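PDB 2GFG: BH2851 from Bacillus halodurans, which is of unknown biochemical function but, as a CYTH-family barrel and putative adenylate cyclase, probably acts on a triphosphate-containing substrate. Local coordinates for residues T121-R126 and H140-G145; I129-G134 and T162-E167; M2-E7 and L77-T82; K11-K16 and V177-K182; K20-Q25 and K170-S175. One frame throughout, in Å; residues are numbered along the deposited sequence.

Contact 1: T121-R126 and H140-G145. With EDO (1,2-ethanediol), chain G.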
# COMPACT_ATOMS: atom_id res chain seq x y z
N THR A 121 2.20 12.59 1.30
CA THR A 121 3.04 11.47 1.68
C THR A 121 2.58 10.83 3.00
O THR A 121 2.41 11.51 4.00
CB THR A 121 4.52 11.91 1.82
OG1 THR A 121 4.94 12.54 0.61
CG2 THR A 121 5.44 10.71 2.12
N LEU A 122 2.43 9.50 2.96
CA LEU A 122 2.08 8.71 4.13
C LEU A 122 3.26 7.81 4.47
O LEU A 122 3.74 7.05 3.61
CB LEU A 122 0.83 7.86 3.83
CG LEU A 122 0.33 6.87 4.89
CD1 LEU A 122 -1.17 6.70 4.77
CD2 LEU A 122 1.03 5.50 4.79
N SER A 123 3.74 7.89 5.72
CA SER A 123 4.87 7.06 6.17
C SER A 123 4.37 5.83 6.90
O SER A 123 3.42 5.90 7.66
CB SER A 123 5.79 7.86 7.09
OG SER A 123 6.42 8.91 6.38
N THR A 124 5.04 4.69 6.67
CA THR A 124 4.69 3.43 7.34
C THR A 124 5.92 2.72 7.90
O THR A 124 6.94 2.59 7.22
CB THR A 124 3.95 2.46 6.38
OG1 THR A 124 2.73 3.06 5.93
CG2 THR A 124 3.62 1.12 7.09
N SER A 125 5.81 2.28 9.15
CA SER A 125 6.78 1.41 9.76
C SER A 125 6.20 0.00 9.69
O SER A 125 5.14 -0.27 10.25
CB SER A 125 7.02 1.81 11.21
OG SER A 125 8.01 1.01 11.79
N ARG A 126 6.91 -0.90 8.99
CA ARG A 126 6.35 -2.21 8.63
C ARG A 126 7.21 -3.37 9.09
O ARG A 126 8.41 -3.39 8.86
CB ARG A 126 6.17 -2.30 7.11
CG ARG A 126 5.71 -3.70 6.61
CD ARG A 126 5.36 -3.69 5.15
NE ARG A 126 4.18 -2.88 4.85
CZ ARG A 126 3.63 -2.76 3.64
NH1 ARG A 126 4.17 -3.37 2.58
NH2 ARG A 126 2.56 -2.00 3.49
N HIS A 140 2.34 0.30 11.06
CA HIS A 140 2.11 1.51 11.82
C HIS A 140 2.37 2.69 10.88
O HIS A 140 3.50 2.87 10.39
CB HIS A 140 3.04 1.55 13.05
CG HIS A 140 3.03 2.86 13.78
ND1 HIS A 140 4.15 3.36 14.42
CD2 HIS A 140 2.06 3.79 13.94
CE1 HIS A 140 3.85 4.53 14.97
NE2 HIS A 140 2.60 4.82 14.67
N SER A 141 1.32 3.45 10.58
CA SER A 141 1.39 4.53 9.60
C SER A 141 1.15 5.89 10.23
O SER A 141 0.39 6.00 11.17
CB SER A 141 0.36 4.31 8.48
OG SER A 141 0.59 3.07 7.83
N SER A 142 1.80 6.92 9.68
CA SER A 142 1.58 8.31 10.10
C SER A 142 1.35 9.18 8.87
O SER A 142 2.06 9.05 7.87
CB SER A 142 2.78 8.82 10.87
OG SER A 142 3.91 8.95 10.02
N TYR A 143 0.37 10.07 8.95
CA TYR A 143 0.02 10.93 7.81
C TYR A 143 -0.82 12.11 8.23
O TYR A 143 -1.72 11.97 9.07
CB TYR A 143 -0.72 10.12 6.72
CG TYR A 143 -1.94 9.35 7.22
CD1 TYR A 143 -1.80 8.09 7.85
CD2 TYR A 143 -3.24 9.84 7.02
CE1 TYR A 143 -2.92 7.37 8.30
CE2 TYR A 143 -4.37 9.13 7.46
CZ TYR A 143 -4.20 7.89 8.10
OH TYR A 143 -5.30 7.19 8.53
N LEU A 144 -0.51 13.29 7.68
CA LEU A 144 -1.30 14.50 7.89
C LEU A 144 -1.58 14.79 9.41
O LEU A 144 -2.70 15.15 9.78
CB LEU A 144 -2.63 14.40 7.11
CG LEU A 144 -2.49 14.12 5.61
CD1 LEU A 144 -3.84 13.72 4.99
CD2 LEU A 144 -1.89 15.34 4.89
N GLY A 145 -0.56 14.57 10.25
CA GLY A 145 -0.65 14.88 11.70
C GLY A 145 -1.11 13.72 12.61
O GLY A 145 -0.82 13.73 13.81
C1 EDO G . 8.16 1.57 15.13
O1 EDO G . 8.73 0.48 14.41
C2 EDO G . 6.63 1.46 15.13
O2 EDO G . 6.21 0.17 15.60

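Contact 2: I129-G134 and T162-E167. With EDO (1,2-ethanediol), chain I.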
# COMPACT_ATOMS: atom_id res chain seq x y z
N ILE A 129 6.16 -11.06 8.28
CA ILE A 129 6.51 -12.45 8.59
C ILE A 129 5.81 -13.39 7.63
O ILE A 129 4.77 -13.03 7.08
CB ILE A 129 6.14 -12.84 10.07
CG1 ILE A 129 4.62 -12.66 10.34
CG2 ILE A 129 6.96 -12.01 11.06
CD1 ILE A 129 4.16 -13.22 11.69
N SER A 130 6.38 -14.56 7.41
CA SER A 130 5.70 -15.61 6.65
C SER A 130 4.67 -16.24 7.57
O SER A 130 5.00 -16.68 8.67
CB SER A 130 6.68 -16.67 6.15
OG SER A 130 7.20 -17.43 7.22
N TYR A 131 3.40 -16.21 7.16
CA TYR A 131 2.33 -16.80 7.95
C TYR A 131 1.58 -17.81 7.09
O TYR A 131 1.07 -17.47 6.03
CB TYR A 131 1.37 -15.72 8.45
CG TYR A 131 0.39 -16.22 9.48
CD1 TYR A 131 0.75 -16.32 10.82
CD2 TYR A 131 -0.88 -16.65 9.10
CE1 TYR A 131 -0.14 -16.83 11.79
CE2 TYR A 131 -1.79 -17.16 10.05
CZ TYR A 131 -1.41 -17.24 11.39
OH TYR A 131 -2.30 -17.72 12.32
N GLU A 132 1.53 -19.07 7.57
CA GLU A 132 0.90 -20.16 6.82
C GLU A 132 1.51 -20.21 5.39
O GLU A 132 2.73 -20.30 5.26
CB GLU A 132 -0.64 -20.00 6.80
CG GLU A 132 -1.29 -19.97 8.21
CD GLU A 132 -1.48 -21.35 8.82
OE1 GLU A 132 -0.95 -22.34 8.27
OE2 GLU A 132 -2.16 -21.44 9.87
N GLN A 133 0.67 -20.07 4.35
CA GLN A 133 1.16 -20.09 2.96
C GLN A 133 1.22 -18.67 2.35
O GLN A 133 1.29 -18.52 1.14
CB GLN A 133 0.26 -20.99 2.10
N GLY A 134 1.25 -17.65 3.22
CA GLY A 134 1.30 -16.25 2.78
C GLY A 134 2.17 -15.38 3.66
O GLY A 134 3.06 -15.88 4.36
N THR A 162 -9.10 -15.61 2.64
CA THR A 162 -10.24 -15.37 3.54
C THR A 162 -10.19 -16.31 4.75
O THR A 162 -10.31 -15.88 5.89
CB THR A 162 -11.58 -15.57 2.82
OG1 THR A 162 -11.61 -14.77 1.64
CG2 THR A 162 -12.77 -15.19 3.73
N VAL A 163 -10.04 -17.61 4.46
CA VAL A 163 -9.95 -18.63 5.51
C VAL A 163 -8.79 -18.34 6.47
O VAL A 163 -8.97 -18.35 7.69
CB VAL A 163 -9.79 -20.06 4.89
CG1 VAL A 163 -9.46 -21.09 5.98
CG2 VAL A 163 -11.06 -20.46 4.13
N THR A 164 -7.61 -18.05 5.91
CA THR A 164 -6.42 -17.79 6.71
C THR A 164 -6.57 -16.52 7.57
O THR A 164 -6.18 -16.52 8.73
CB THR A 164 -5.15 -17.68 5.84
OG1 THR A 164 -5.02 -18.86 5.04
CG2 THR A 164 -3.91 -17.51 6.71
N PHE A 165 -7.14 -15.47 6.99
CA PHE A 165 -7.29 -14.19 7.71
C PHE A 165 -8.33 -14.28 8.82
O PHE A 165 -8.12 -13.74 9.90
CB PHE A 165 -7.65 -13.04 6.77
CG PHE A 165 -7.50 -11.68 7.40
CD1 PHE A 165 -6.24 -11.22 7.80
CD2 PHE A 165 -8.62 -10.86 7.63
CE1 PHE A 165 -6.09 -9.95 8.40
CE2 PHE A 165 -8.47 -9.61 8.23
CZ PHE A 165 -7.20 -9.16 8.63
N GLN A 166 -9.44 -14.96 8.56
CA GLN A 166 -10.46 -15.20 9.59
C GLN A 166 -9.88 -16.04 10.75
O GLN A 166 -10.24 -15.85 11.90
CB GLN A 166 -11.70 -15.89 9.00
CG GLN A 166 -12.53 -15.00 8.05
CD GLN A 166 -13.03 -13.72 8.71
OE1 GLN A 166 -13.54 -13.74 9.82
NE2 GLN A 166 -12.86 -12.59 8.01
N GLU A 167 -8.96 -16.96 10.41
CA GLU A 167 -8.23 -17.75 11.41
C GLU A 167 -7.32 -16.86 12.27
O GLU A 167 -7.26 -17.02 13.49
CB GLU A 167 -7.41 -18.87 10.72
CG GLU A 167 -6.54 -19.73 11.67
CD GLU A 167 -5.12 -19.19 11.85
OE1 GLU A 167 -4.42 -18.99 10.85
OE2 GLU A 167 -4.70 -19.03 13.01
C1 EDO I . -3.20 -19.15 2.06
O1 EDO I . -2.45 -19.44 3.26
C2 EDO I . -2.51 -18.05 1.23
O2 EDO I . -3.41 -17.50 0.21

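Contact 3: M2-E7 and L77-T82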
# COMPACT_ATOMS: atom_id res chain seq x y z
N MSE A 2 7.74 -10.43 -13.19
CA MSE A 2 8.86 -9.52 -13.50
C MSE A 2 8.35 -8.09 -13.67
O MSE A 2 8.25 -7.59 -14.79
CB MSE A 2 9.58 -9.99 -14.77
CG MSE A 2 10.16 -11.41 -14.68
SE MSE A 2 12.00 -11.45 -14.06
CE MSE A 2 12.85 -10.81 -15.69
N GLY A 3 8.01 -7.45 -12.55
CA GLY A 3 7.48 -6.08 -12.56
C GLY A 3 6.00 -6.00 -12.23
O GLY A 3 5.55 -5.06 -11.59
N LYS A 4 5.23 -7.00 -12.70
CA LYS A 4 3.78 -7.04 -12.47
C LYS A 4 3.41 -8.17 -11.53
O LYS A 4 4.05 -9.22 -11.54
CB LYS A 4 3.04 -7.19 -13.79
CG LYS A 4 3.30 -6.05 -14.77
CD LYS A 4 2.48 -6.21 -16.03
CE LYS A 4 2.84 -5.17 -17.07
NZ LYS A 4 4.22 -5.36 -17.60
N GLU A 5 2.41 -7.95 -10.69
CA GLU A 5 1.94 -8.99 -9.77
C GLU A 5 0.51 -8.80 -9.32
O GLU A 5 -0.02 -7.68 -9.34
CB GLU A 5 2.86 -9.07 -8.54
CG GLU A 5 2.99 -7.78 -7.76
CD GLU A 5 3.99 -7.90 -6.62
OE1 GLU A 5 5.10 -8.42 -6.85
OE2 GLU A 5 3.65 -7.47 -5.49
N ILE A 6 -0.14 -9.92 -8.98
CA ILE A 6 -1.50 -9.91 -8.51
C ILE A 6 -1.49 -9.84 -6.99
O ILE A 6 -0.86 -10.67 -6.33
CB ILE A 6 -2.28 -11.19 -8.97
CG1 ILE A 6 -2.16 -11.37 -10.50
CG2 ILE A 6 -3.74 -11.11 -8.55
CD1 ILE A 6 -2.66 -10.18 -11.33
N GLU A 7 -2.18 -8.84 -6.45
CA GLU A 7 -2.23 -8.60 -5.01
C GLU A 7 -3.57 -9.12 -4.44
O GLU A 7 -4.63 -8.58 -4.75
CB GLU A 7 -2.07 -7.10 -4.73
CG GLU A 7 -2.09 -6.71 -3.25
CD GLU A 7 -1.70 -5.25 -3.02
OE1 GLU A 7 -0.55 -4.87 -3.37
OE2 GLU A 7 -2.54 -4.48 -2.49
N LEU A 77 -4.24 -5.73 -9.90
CA LEU A 77 -3.00 -5.83 -10.69
C LEU A 77 -2.06 -4.73 -10.25
O LEU A 77 -2.39 -3.53 -10.35
CB LEU A 77 -3.30 -5.68 -12.18
CG LEU A 77 -2.11 -5.52 -13.14
CD1 LEU A 77 -1.10 -6.65 -12.97
CD2 LEU A 77 -2.61 -5.45 -14.58
N GLU A 78 -0.88 -5.13 -9.77
CA GLU A 78 0.13 -4.19 -9.33
C GLU A 78 1.27 -4.14 -10.36
O GLU A 78 1.88 -5.16 -10.66
CB GLU A 78 0.68 -4.62 -7.97
CG GLU A 78 1.37 -3.50 -7.22
CD GLU A 78 1.97 -3.97 -5.91
OE1 GLU A 78 2.90 -4.78 -5.95
OE2 GLU A 78 1.54 -3.49 -4.84
N THR A 79 1.48 -2.96 -10.93
CA THR A 79 2.57 -2.74 -11.89
C THR A 79 3.65 -1.91 -11.22
O THR A 79 3.42 -0.74 -10.87
CB THR A 79 2.07 -2.03 -13.16
OG1 THR A 79 1.00 -2.79 -13.72
CG2 THR A 79 3.19 -1.89 -14.19
N ASN A 80 4.83 -2.53 -11.01
CA ASN A 80 5.95 -1.90 -10.31
C ASN A 80 7.07 -1.51 -11.28
O ASN A 80 7.36 -2.24 -12.24
CB ASN A 80 6.50 -2.86 -9.25
CG ASN A 80 5.48 -3.22 -8.18
OD1 ASN A 80 4.87 -2.34 -7.56
ND2 ASN A 80 5.32 -4.51 -7.92
N GLN A 81 7.70 -0.37 -11.01
CA GLN A 81 8.85 0.09 -11.80
C GLN A 81 9.85 0.82 -10.91
O GLN A 81 9.48 1.74 -10.19
CB GLN A 81 8.38 1.03 -12.91
CG GLN A 81 9.46 1.46 -13.91
CD GLN A 81 8.94 2.48 -14.91
OE1 GLN A 81 7.74 2.53 -15.20
NE2 GLN A 81 9.83 3.32 -15.42
N THR A 82 11.11 0.39 -10.96
CA THR A 82 12.19 1.03 -10.20
C THR A 82 12.52 2.38 -10.80
O THR A 82 12.59 2.53 -12.02
CB THR A 82 13.48 0.17 -10.21
OG1 THR A 82 13.20 -1.14 -9.71
CG2 THR A 82 14.60 0.81 -9.33

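Contact 4: K11-K16 and V177-K182. With EDO (1,2-ethanediol), chain H.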
# COMPACT_ATOMS: atom_id res chain seq x y z
N LYS A 11 -7.26 -7.34 5.35
CA LYS A 11 -6.78 -6.22 6.18
C LYS A 11 -7.79 -5.81 7.24
O LYS A 11 -8.98 -5.92 7.04
CB LYS A 11 -6.49 -5.00 5.28
CG LYS A 11 -7.60 -4.75 4.23
CD LYS A 11 -7.41 -3.48 3.44
CE LYS A 11 -8.48 -3.39 2.32
NZ LYS A 11 -8.54 -2.06 1.68
N THR A 12 -7.28 -5.32 8.37
CA THR A 12 -8.10 -4.62 9.36
C THR A 12 -7.25 -3.68 10.21
O THR A 12 -6.10 -3.99 10.52
CB THR A 12 -8.88 -5.60 10.31
OG1 THR A 12 -9.78 -4.85 11.15
CG2 THR A 12 -7.91 -6.41 11.20
N LEU A 13 -7.83 -2.55 10.58
CA LEU A 13 -7.22 -1.62 11.52
C LEU A 13 -7.29 -2.21 12.91
O LEU A 13 -8.21 -2.97 13.23
CB LEU A 13 -7.94 -0.27 11.51
CG LEU A 13 -7.85 0.55 10.23
CD1 LEU A 13 -8.92 1.62 10.19
CD2 LEU A 13 -6.47 1.16 10.07
N VAL A 14 -6.31 -1.85 13.75
CA VAL A 14 -6.29 -2.28 15.15
C VAL A 14 -5.86 -1.13 16.05
O VAL A 14 -5.36 -0.10 15.57
CB VAL A 14 -5.33 -3.52 15.37
CG1 VAL A 14 -5.91 -4.77 14.71
CG2 VAL A 14 -3.92 -3.24 14.86
N SER A 15 -6.09 -1.30 17.34
CA SER A 15 -5.72 -0.30 18.33
C SER A 15 -4.24 -0.30 18.55
O SER A 15 -3.55 -1.24 18.14
CB SER A 15 -6.43 -0.58 19.65
OG SER A 15 -6.01 -1.83 20.19
N LYS A 16 -3.75 0.73 19.22
CA LYS A 16 -2.33 0.82 19.60
C LYS A 16 -1.95 -0.35 20.51
O LYS A 16 -0.92 -1.00 20.29
CB LYS A 16 -2.05 2.15 20.32
CG LYS A 16 -0.58 2.37 20.69
CD LYS A 16 -0.40 3.64 21.50
CE LYS A 16 1.07 3.87 21.85
NZ LYS A 16 1.92 4.01 20.64
N VAL A 177 -12.72 -4.58 11.74
CA VAL A 177 -13.46 -3.33 11.46
C VAL A 177 -13.30 -2.95 9.99
O VAL A 177 -12.29 -3.32 9.36
CB VAL A 177 -12.98 -2.14 12.37
CG1 VAL A 177 -13.31 -2.41 13.82
CG2 VAL A 177 -11.49 -1.88 12.19
N PRO A 178 -14.30 -2.23 9.41
CA PRO A 178 -14.18 -1.80 8.01
C PRO A 178 -12.91 -0.97 7.78
O PRO A 178 -12.62 -0.05 8.55
CB PRO A 178 -15.44 -0.94 7.79
CG PRO A 178 -15.96 -0.65 9.16
CD PRO A 178 -15.58 -1.78 10.00
N THR A 179 -12.15 -1.33 6.75
CA THR A 179 -10.82 -0.77 6.54
C THR A 179 -10.55 -0.50 5.07
O THR A 179 -10.36 -1.43 4.28
CB THR A 179 -9.74 -1.74 7.09
OG1 THR A 179 -9.96 -1.95 8.48
CG2 THR A 179 -8.32 -1.17 6.87
N GLU A 180 -10.55 0.77 4.70
CA GLU A 180 -10.17 1.18 3.35
C GLU A 180 -8.64 1.23 3.25
O GLU A 180 -7.94 1.16 4.26
CB GLU A 180 -10.80 2.55 2.98
CG GLU A 180 -10.29 3.74 3.80
CD GLU A 180 -11.22 4.96 3.74
OE1 GLU A 180 -11.92 5.13 2.71
OE2 GLU A 180 -11.24 5.74 4.72
N ASN A 181 -8.13 1.30 2.02
CA ASN A 181 -6.68 1.32 1.77
C ASN A 181 -5.99 2.56 2.37
O ASN A 181 -6.61 3.59 2.55
CB ASN A 181 -6.40 1.23 0.26
CG ASN A 181 -6.69 -0.17 -0.32
OD1 ASN A 181 -6.47 -1.19 0.34
ND2 ASN A 181 -7.17 -0.21 -1.56
N LYS A 182 -4.69 2.43 2.69
CA LYS A 182 -3.88 3.54 3.26
C LYS A 182 -4.08 4.83 2.49
O LYS A 182 -4.32 5.88 3.08
CB LYS A 182 -2.40 3.19 3.27
CG LYS A 182 -1.98 2.27 4.38
CD LYS A 182 -0.57 1.78 4.18
CE LYS A 182 -0.13 0.85 5.29
NZ LYS A 182 -0.97 -0.35 5.38
C1 EDO H . -3.28 -1.21 2.78
O1 EDO H . -4.44 -0.79 3.49
C2 EDO H . -3.32 -0.72 1.33
O2 EDO H . -2.20 0.15 1.03

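Contact 5: K20-Q25 and K170-S175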
# COMPACT_ATOMS: atom_id res chain seq x y z
N LYS A 20 0.55 -3.48 19.70
CA LYS A 20 1.68 -3.74 20.61
C LYS A 20 1.65 -5.18 21.17
O LYS A 20 2.71 -5.79 21.39
CB LYS A 20 1.66 -2.73 21.76
CG LYS A 20 2.90 -2.70 22.58
CD LYS A 20 2.80 -1.65 23.69
CE LYS A 20 3.96 -1.75 24.65
NZ LYS A 20 3.93 -3.04 25.42
N ARG A 21 0.44 -5.71 21.41
CA ARG A 21 0.28 -7.10 21.87
C ARG A 21 0.66 -8.10 20.76
O ARG A 21 1.28 -9.13 21.04
CB ARG A 21 -1.17 -7.35 22.33
CG ARG A 21 -1.40 -8.77 22.90
CD ARG A 21 -2.80 -8.92 23.50
NE ARG A 21 -3.87 -8.55 22.55
CZ ARG A 21 -4.27 -9.30 21.51
NH1 ARG A 21 -3.67 -10.47 21.23
NH2 ARG A 21 -5.26 -8.88 20.73
N LEU A 22 0.26 -7.79 19.53
CA LEU A 22 0.57 -8.65 18.37
C LEU A 22 2.06 -8.71 18.08
O LEU A 22 2.56 -9.74 17.65
CB LEU A 22 -0.19 -8.17 17.12
CG LEU A 22 -1.68 -8.52 17.06
CD1 LEU A 22 -2.35 -7.72 15.97
CD2 LEU A 22 -1.88 -10.02 16.83
N ILE A 23 2.75 -7.58 18.26
CA ILE A 23 4.22 -7.54 18.12
C ILE A 23 4.87 -8.51 19.11
O ILE A 23 5.79 -9.25 18.75
CB ILE A 23 4.79 -6.10 18.38
CG1 ILE A 23 4.39 -5.16 17.25
CG2 ILE A 23 6.33 -6.12 18.52
CD1 ILE A 23 4.63 -3.67 17.57
N SER A 24 4.37 -8.49 20.36
CA SER A 24 4.88 -9.37 21.42
C SER A 24 4.59 -10.86 21.14
O SER A 24 5.49 -11.70 21.20
CB SER A 24 4.29 -8.97 22.77
OG SER A 24 4.74 -9.82 23.80
N GLN A 25 3.33 -11.18 20.83
CA GLN A 25 2.90 -12.59 20.67
C GLN A 25 3.47 -13.26 19.41
O GLN A 25 3.78 -14.45 19.42
CB GLN A 25 1.38 -12.69 20.70
CG GLN A 25 0.81 -12.40 22.07
CD GLN A 25 -0.69 -12.51 22.12
OE1 GLN A 25 -1.37 -12.38 21.10
NE2 GLN A 25 -1.23 -12.72 23.32
N LYS A 170 -9.43 -14.81 14.74
CA LYS A 170 -9.90 -15.68 15.82
C LYS A 170 -8.73 -16.08 16.76
O LYS A 170 -8.83 -15.93 17.97
CB LYS A 170 -10.55 -16.93 15.23
CG LYS A 170 -11.40 -17.72 16.19
CD LYS A 170 -12.09 -18.88 15.49
CE LYS A 170 -13.14 -19.52 16.38
NZ LYS A 170 -12.57 -20.04 17.63
N THR A 171 -7.63 -16.54 16.17
CA THR A 171 -6.46 -17.02 16.94
C THR A 171 -5.87 -15.95 17.86
O THR A 171 -5.56 -16.22 19.03
CB THR A 171 -5.35 -17.55 15.98
OG1 THR A 171 -5.78 -18.78 15.39
CG2 THR A 171 -4.02 -17.77 16.72
N PHE A 172 -5.71 -14.75 17.32
CA PHE A 172 -5.13 -13.63 18.08
C PHE A 172 -6.21 -12.68 18.65
O PHE A 172 -5.88 -11.63 19.18
CB PHE A 172 -4.15 -12.87 17.18
CG PHE A 172 -3.01 -13.70 16.72
CD1 PHE A 172 -1.90 -13.91 17.55
CD2 PHE A 172 -3.08 -14.40 15.51
CE1 PHE A 172 -0.84 -14.74 17.15
CE2 PHE A 172 -2.01 -15.23 15.10
CZ PHE A 172 -0.90 -15.39 15.92
N SER A 173 -7.48 -13.12 18.59
CA SER A 173 -8.61 -12.35 19.13
C SER A 173 -8.58 -10.88 18.67
O SER A 173 -8.54 -9.95 19.49
CB SER A 173 -8.64 -12.45 20.66
OG SER A 173 -8.92 -13.79 21.06
N ILE A 174 -8.55 -10.70 17.36
CA ILE A 174 -8.61 -9.38 16.74
C ILE A 174 -10.03 -9.15 16.25
O ILE A 174 -10.54 -9.96 15.48
CB ILE A 174 -7.62 -9.25 15.54
CG1 ILE A 174 -6.22 -9.76 15.91
CG2 ILE A 174 -7.56 -7.79 15.04
CD1 ILE A 174 -5.60 -9.06 17.11
N SER A 175 -10.67 -8.10 16.73
CA SER A 175 -12.02 -7.74 16.27
C SER A 175 -11.89 -6.94 14.98
O SER A 175 -11.20 -5.91 14.95
CB SER A 175 -12.78 -6.94 17.33
OG SER A 175 -12.14 -5.71 17.61

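Contact 1: T121-R126 and H140-G145
Strands 117-131 and 134-143 form an antiparallel beta hairpin in the wall of the CYTH barrel, and T121-R126 and H140-Y143 are facing parts of it, with axes 163° apart. Backbone bonding sets the register. S123 and S142 make a hydrogen-bonded pair, closed by S123 N to S142 O and by S142 N to S123 O (2.8 Å). S125 and H140 make the next such pair, where S125 N reaches H140 O at 2.7 Å with an N-H...O angle of 168°. T124 and S141 form the non-hydrogen-bonded pair between them.

Hydroxyls add a side-chain link at that middle pair: T124 OG1 and S141 OG are hydrogen-bonded at 2.9 Å, each set beside its own backbone N, and K182 of helix 182-190 touches both residues. Apolar packing is left to L122 and Y143, which point the same way. With CG in the crowded position between backbone N and carbonyl carbon (chi1 53°), the Y143 ring runs alongside L122, and L122 CD1 approaches Y143 CD1 obliquely at 3.4 Å. Y143 OH bonds to D148.

On the face shared by S125 and H140, the imidazole stacks with Y149 and gives NE2 to a hydrogen bond with E147. A 1,2-ethanediol is hydrogen-bonded through O1 to S125 OG at 2.8 Å, while its C2 sits at the imidazole edge, 3.2 Å from H140 ND1.

Contact 2: I129-G134 and T162-E167
This is a small, partly buried contact between a hairpin turn and a helix: the tight turn linking strands 117-131 and 134-143 meets one side of helix 158-171. The turn runs from Y131 to G134 and is of type II', closed by Y131 N to G134 O and G134 N to Y131 O, both 2.8 Å. E132, at its second position, has a positive phi of 53°.

Y131 carries the polar part. Its CG is anti to the backbone N, which sends the ring toward the helix to meet E167 tip to tip. Ring and carboxylate are nearly coplanar, 11° apart, and the OH lies almost equally far from both oxygens, with Y131 OH to E167 OE2 at 2.8 Å and Y131 OH to E167 OE1 at 2.9 Å. The single hydroxyl proton can make only a weak bond to one or other of them, and E167 OE2 is also hydrogen-bonded to T171 OG1.

T164 supplies the apolar part. Its CG2 sits at the ring edge, 4.0 Å from Y131 CD2, and also 3.9 Å from E132 CG, while its OG1 bonds to H160 O in the helix. E132 OE2 and E167 OE1 are like charges 3.5 Å apart, which probably repel. F153 of strand 146-155 touches both Y131 and T164 from the barrel side. The arrangement is that of a two-residue beta-hairpin with a type II' turn, packed against helix 158-171.

Contact 3: M2-E7 and L77-T82
E78 leaves strand 76-83 with CG anti to its backbone N (chi1 -160°) and runs extended alongside its pair partner E5 on strand 4-14. Its CB lies 3.4 Å from E5 O, the acceptor of E78 N at 2.7 Å in this antiparallel hydrogen-bonded pair. E78 CD lies 3.7 Å from E7 OE1, and beyond it the two oxygens part. E78 OE1 comes to 2.8 Å from E5 OE2, the carboxylate planes 22° apart, and N80 ND2 donates to E78 OE1 at 3.1 Å from above the carboxylate plane; N80 OD1 is hydrogen-bonded to T67 OG1. E78 OE2 lies 2.9 Å from E7 OE1, that carboxylate turned 89° away. Each short pair suggests a proton between its two oxygens, so the cluster is probably partly protonated. E7 OE2 salt-bridges K69; R56 is a long, weak ion partner of E78. Acids clustered beside basic residues in an antiparallel barrel are consistent with the CYTH tunnel; E7, E9 and K11 fit the EXEXK signature.

Contact 4: K11-K16 and V177-K182
The side-chain amide of N181 is the principal flat group, and K11 NZ stands over one face of it, 66° out of the carbonyl plane as seen from OD1. This bond, K11 NZ to N181 OD1, is short at 2.6 Å. The peptide carbonyl of L13 is met in its plane, on a lone pair, by T12 OG1, whereas that of V177 is met by T179 OG1 from above, 45° out of plane. Here the end of strand 4-14 in the CYTH barrel crosses the loop leading into helix 182-190.

K11, in the position of the lysine of the family's EXEXK signature, extends fully beyond CG and adds a weak bond from NZ to T179 O at 3.2 Å. T12 OG1 also accepts from V177 N at 3.0 Å.

T179 inserts its hydroxyl between the segments: OG1 accepts from L13 N (3.1 Å) and donates to V177 O (2.8 Å), while CG2 packs on L13 CG. An alanine here would remove both bonds and the methyl contact, and would probably loosen the loop from the strand. The same leucine also meets V177, whose CG2 lies 4.0 Å from L13 CB.

Contact 5: K20-Q25 and K170-S175
Helix 158-171 ends in a Schellman motif, with S173 at positive phi (49°) as C-prime residue and S173 N bonded to K170 O at 3.2 Å, and this end faces the last turns of helix 16-25. The contact thus joins two helices of the CYTH fold through the residues that follow the C-terminal end of one of them.

R21 makes the polar link. Its chain, anti to the backbone N at CG and bent at chi3 (54°), brings the guanidinium end-on to F172 O. NH1 and NH2 both donate to that one oxygen, each of R21 NH1 and R21 NH2 lying 3.2 Å from F172 O. NH2 comes nearly along the C=O axis (175°), and NH1 from above the carbonyl plane. The carbonyl at a helix end would probably favour a cation here. R21 NH1 also makes a weak bond to Q25 OE1 one turn on. An alanine here would remove the whole two-nitrogen grip and probably leave the carbonyl of F172 less well held.

L22 provides the apolar link: its CD2 lies 3.7 Å from F172 CB, and its CD1 meets I174 CD1 tip to tip at 3.7 Å. I174 in turn touches T12 and V14 of strand 4-14. T171 CG2 lies over one face of the F172 ring, offset toward the rim, and Q25 OE1 stands at the ring's edge, in plane, 3.9 Å from F172 CD1.

How the contacts relate
All five contacts belong to one antiparallel barrel and the helices packed on it. Contacts 3 and 4 share strand 4-14 and lie about 24 Å apart between centres; contacts 1 and 2 share strand 117-131, also about 24 Å apart. Contacts 2 and 5 share helix 158-171 at about 14 Å, and contact 4 lies about 14 Å from contact 5 and 13 Å from contact 1, touching both. Along the chain, contact 3 closes before 1 and 2 open, while contacts 4 and 5 span most of the sequence. The chain's two ends are thereby tied together: the first strand and helix meet the end of helix 158-171 and the loop leading to the last helix, leaving contact 3 apart, about 30 Å from contact 5.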